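PDB 6CPY: GRMZM2G135359 pseudokinase from Zea mays, which is a receptor-like pseudokinase, represented here by its kinase-fold domain without ligand, that may bind ATP. Local coordinates for residues A[271-282]-A[296-304]. Numbering follows the deposited sequence.
Sequences TARALCEVVRSC and VAARMREIT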
loop_
_atom_site.group_PDB
_atom_site.type_symbol
_atom_site.label_atom_id
_atom_site.label_comp_id
_atom_site.label_asym_id
_atom_site.label_seq_id
_atom_site.Cartn_x
_atom_site.Cartn_y
_atom_site.Cartn_z
ATOM N N THR A 271 8.937 7.909 -23.842
ATOM C CA THR A 271 8.058 7.456 -22.759
ATOM C C THR A 271 8.623 7.845 -21.399
ATOM O O THR A 271 7.898 8.322 -20.516
ATOM C CB THR A 271 7.847 5.940 -22.865
ATOM O OG1 THR A 271 7.416 5.643 -24.191
ATOM C CG2 THR A 271 6.775 5.462 -21.890
ATOM N N ALA A 272 9.924 7.665 -21.235
ATOM C CA ALA A 272 10.586 8.102 -20.022
ATOM C C ALA A 272 10.422 9.605 -19.798
ATOM O O ALA A 272 10.086 10.033 -18.692
ATOM C CB ALA A 272 12.041 7.703 -20.040
ATOM N N ARG A 273 10.630 10.409 -20.846
ATOM C CA ARG A 273 10.400 11.861 -20.737
ATOM C C ARG A 273 9.013 12.199 -20.244
ATOM O O ARG A 273 8.846 13.008 -19.324
ATOM C CB ARG A 273 10.587 12.576 -22.077
ATOM C CG ARG A 273 12.002 12.904 -22.408
ATOM C CD ARG A 273 12.115 13.796 -23.646
ATOM N NE ARG A 273 13.532 14.068 -23.813
ATOM C CZ ARG A 273 14.369 13.360 -24.555
ATOM N NH1 ARG A 273 13.943 12.347 -25.307
ATOM N NH2 ARG A 273 15.650 13.693 -24.577
ATOM N N ALA A 274 8.017 11.594 -20.873
ATOM C CA ALA A 274 6.638 11.878 -20.537
ATOM C C ALA A 274 6.361 11.495 -19.069
ATOM O O ALA A 274 5.683 12.227 -18.349
ATOM C CB ALA A 274 5.709 11.163 -21.500
ATOM N N LEU A 275 6.903 10.366 -18.614
ATOM C CA LEU A 275 6.689 9.954 -17.212
ATOM C C LEU A 275 7.359 10.920 -16.239
ATOM O O LEU A 275 6.811 11.204 -15.162
ATOM C CB LEU A 275 7.189 8.531 -16.975
ATOM C CG LEU A 275 6.333 7.479 -17.695
ATOM C CD1 LEU A 275 7.043 6.133 -17.691
ATOM C CD2 LEU A 275 4.953 7.359 -17.059
ATOM N N CYS A 276 8.530 11.438 -16.612
ATOM C CA CYS A 276 9.204 12.447 -15.781
ATOM C C CYS A 276 8.422 13.774 -15.702
ATOM O O CYS A 276 8.497 14.471 -14.695
ATOM C CB CYS A 276 10.636 12.684 -16.250
ATOM S SG CYS A 276 11.731 11.279 -15.953
ATOM N N GLU A 277 7.663 14.111 -16.743
ATOM C CA GLU A 277 6.757 15.272 -16.682
ATOM C C GLU A 277 5.631 15.046 -15.668
ATOM O O GLU A 277 5.291 15.948 -14.899
ATOM C CB GLU A 277 6.190 15.605 -18.064
ATOM C CG GLU A 277 7.250 16.116 -19.032
ATOM C CD GLU A 277 6.793 16.176 -20.484
ATOM O OE1 GLU A 277 5.774 15.539 -20.835
ATOM O OE2 GLU A 277 7.469 16.860 -21.289
ATOM N N VAL A 278 5.078 13.836 -15.645
ATOM C CA VAL A 278 4.095 13.464 -14.613
ATOM C C VAL A 278 4.690 13.658 -13.233
ATOM O O VAL A 278 4.061 14.279 -12.381
ATOM C CB VAL A 278 3.595 12.006 -14.756
ATOM C CG1 VAL A 278 2.697 11.618 -13.578
ATOM C CG2 VAL A 278 2.871 11.827 -16.074
ATOM N N VAL A 279 5.902 13.140 -13.008
ATOM C CA VAL A 279 6.585 13.339 -11.733
ATOM C C VAL A 279 6.618 14.826 -11.391
ATOM O O VAL A 279 6.224 15.221 -10.292
ATOM C CB VAL A 279 8.027 12.789 -11.735
ATOM C CG1 VAL A 279 8.775 13.225 -10.486
ATOM C CG2 VAL A 279 8.034 11.264 -11.851
ATOM N N ARG A 280 7.091 15.648 -12.329
ATOM C CA ARG A 280 7.274 17.078 -12.039
ATOM C C ARG A 280 5.969 17.748 -11.601
ATOM O O ARG A 280 5.975 18.558 -10.668
ATOM C CB ARG A 280 7.873 17.810 -13.244
ATOM C CG ARG A 280 8.133 19.296 -13.027
ATOM C CD ARG A 280 9.042 19.597 -11.848
ATOM N NE ARG A 280 9.142 21.046 -11.645
ATOM C CZ ARG A 280 8.235 21.794 -11.015
ATOM N NH1 ARG A 280 7.143 21.249 -10.488
ATOM N NH2 ARG A 280 8.425 23.105 -10.896
ATOM N N SER A 281 4.865 17.416 -12.266
ATOM C CA SER A 281 3.555 17.983 -11.922
ATOM C C SER A 281 3.140 17.586 -10.509
ATOM O O SER A 281 2.706 18.431 -9.714
ATOM C CB SER A 281 2.484 17.515 -12.905
ATOM O OG SER A 281 2.808 17.908 -14.221
ATOM N N CYS A 282 3.293 16.299 -10.198
ATOM C CA CYS A 282 2.907 15.763 -8.890
ATOM C C CYS A 282 3.718 16.333 -7.728
ATOM O O CYS A 282 3.167 16.514 -6.642
ATOM C CB CYS A 282 3.040 14.231 -8.874
ATOM S SG CYS A 282 1.909 13.361 -9.968
ATOM N N VAL A 296 -3.916 12.175 -13.042
ATOM C CA VAL A 296 -2.652 11.431 -13.064
ATOM C C VAL A 296 -2.871 10.060 -13.702
ATOM O O VAL A 296 -2.140 9.663 -14.610
ATOM C CB VAL A 296 -2.047 11.291 -11.649
ATOM C CG1 VAL A 296 -0.835 10.365 -11.658
ATOM C CG2 VAL A 296 -1.649 12.651 -11.086
ATOM N N ALA A 297 -3.889 9.334 -13.249
ATOM C CA ALA A 297 -4.162 8.001 -13.792
ATOM C C ALA A 297 -4.488 8.036 -15.286
ATOM O O ALA A 297 -4.046 7.179 -16.042
ATOM C CB ALA A 297 -5.294 7.332 -13.015
ATOM N N ALA A 298 -5.266 9.035 -15.702
ATOM C CA ALA A 298 -5.620 9.194 -17.113
ATOM C C ALA A 298 -4.374 9.451 -17.960
ATOM O O ALA A 298 -4.190 8.840 -19.015
ATOM C CB ALA A 298 -6.630 10.325 -17.280
ATOM N N ARG A 299 -3.518 10.349 -17.479
ATOM C CA ARG A 299 -2.271 10.678 -18.163
ATOM C C ARG A 299 -1.352 9.455 -18.208
ATOM O O ARG A 299 -0.803 9.129 -19.263
ATOM C CB ARG A 299 -1.578 11.871 -17.494
ATOM C CG ARG A 299 -0.248 12.301 -18.126
ATOM C CD ARG A 299 -0.355 12.457 -19.637
ATOM N NE ARG A 299 0.902 12.883 -20.251
ATOM C CZ ARG A 299 1.186 12.763 -21.549
ATOM N NH1 ARG A 299 0.305 12.233 -22.393
ATOM N NH2 ARG A 299 2.362 13.170 -22.007
ATOM N N MET A 300 -1.225 8.762 -17.074
ATOM C CA MET A 300 -0.430 7.544 -17.005
ATOM C C MET A 300 -0.906 6.470 -17.985
ATOM O O MET A 300 -0.085 5.820 -18.614
ATOM C CB MET A 300 -0.411 6.972 -15.578
ATOM C CG MET A 300 0.423 7.755 -14.577
ATOM S SD MET A 300 2.177 7.825 -14.974
ATOM C CE MET A 300 2.680 6.132 -14.680
ATOM N N ARG A 301 -2.220 6.281 -18.117
ATOM C CA ARG A 301 -2.755 5.314 -19.087
ATOM C C ARG A 301 -2.449 5.721 -20.527
ATOM O O ARG A 301 -2.143 4.869 -21.368
ATOM C CB ARG A 301 -4.266 5.130 -18.927
ATOM C CG ARG A 301 -4.800 4.035 -19.833
ATOM C CD ARG A 301 -6.292 3.845 -19.711
ATOM N NE ARG A 301 -6.696 2.637 -20.424
ATOM C CZ ARG A 301 -7.802 1.942 -20.180
ATOM N NH1 ARG A 301 -8.642 2.317 -19.218
ATOM N NH2 ARG A 301 -8.054 0.853 -20.890
ATOM N N GLU A 302 -2.551 7.018 -20.804
ATOM C CA GLU A 302 -2.198 7.573 -22.111
ATOM C C GLU A 302 -0.745 7.214 -22.443
ATOM O O GLU A 302 -0.451 6.724 -23.535
ATOM C CB GLU A 302 -2.407 9.093 -22.110
ATOM C CG GLU A 302 -2.511 9.750 -23.483
ATOM C CD GLU A 302 -2.723 11.255 -23.397
ATOM O OE1 GLU A 302 -3.303 11.730 -22.398
ATOM O OE2 GLU A 302 -2.297 11.977 -24.325
ATOM N N ILE A 303 0.151 7.404 -21.473
ATOM C CA ILE A 303 1.586 7.151 -21.680
ATOM C C ILE A 303 1.956 5.668 -21.800
ATOM O O ILE A 303 2.687 5.273 -22.716
ATOM C CB ILE A 303 2.417 7.793 -20.551
ATOM C CG1 ILE A 303 2.289 9.319 -20.613
ATOM C CG2 ILE A 303 3.877 7.367 -20.641
ATOM C CD1 ILE A 303 2.707 10.032 -19.340
ATOM N N THR A 304 1.469 4.852 -20.875
ATOM C CA THR A 304 1.848 3.439 -20.810
ATOM C C THR A 304 1.025 2.551 -21.741
ATOM O O THR A 304 1.468 1.457 -22.100
ATOM C CB THR A 304 1.713 2.880 -19.384
ATOM O OG1 THR A 304 0.336 2.885 -18.985
ATOM C CG2 THR A 304 2.533 3.702 -18.406
HETATM O O HOH W 1 3.594 13.676 -19.622
#
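I303 lays its side chain over A274, L275, T271 and V278, a knob in a four-residue hole. It slides past V278 in the opposite direction, CD1 to V278 CG2 3.7 Å, while CG2, anti to the backbone N, turns the other way and meets both T271 CG2 and L275 CD2. V278 returns the packing as a knob among V296, R299, M300 and I303, its CG2 lying 3.8 Å from R299 CG. Deeper in, L275 and M300 cross at about a right angle, with M300 SD 3.5 Å from L275 CD2; bends at chi2 (-62°) and chi3 (-70°) fold the thioether back toward the leucine. C282 SG against V296 CG2 (3.8 Å) closes one end. On the outer side, I303 CG1 sits over the centre of the R299 guanidinium, and a salt bridge from NH1 to E302 OE2, within the same helix, helps fix the turn of that group. R299 NH2 donates to a water at 2.7 Å, which in turn donates to A274 O and E277 OE1, thus bridging the helices between opposite charges. Cut back to an alanine, I303 would probably empty the hole between T271, A274, L275 and V278 and take the aliphatic cover off that face of the guanidinium. Segments 271-282 and 296-304 run nearly antiparallel (173°), their axes approaching to 10.1 Å, in the helical C-lobe of the kinase fold: M300 also touches M152 of helix 144-164 and Y221 of helix 214-230, while V279 packs on F250 of helix 240-250.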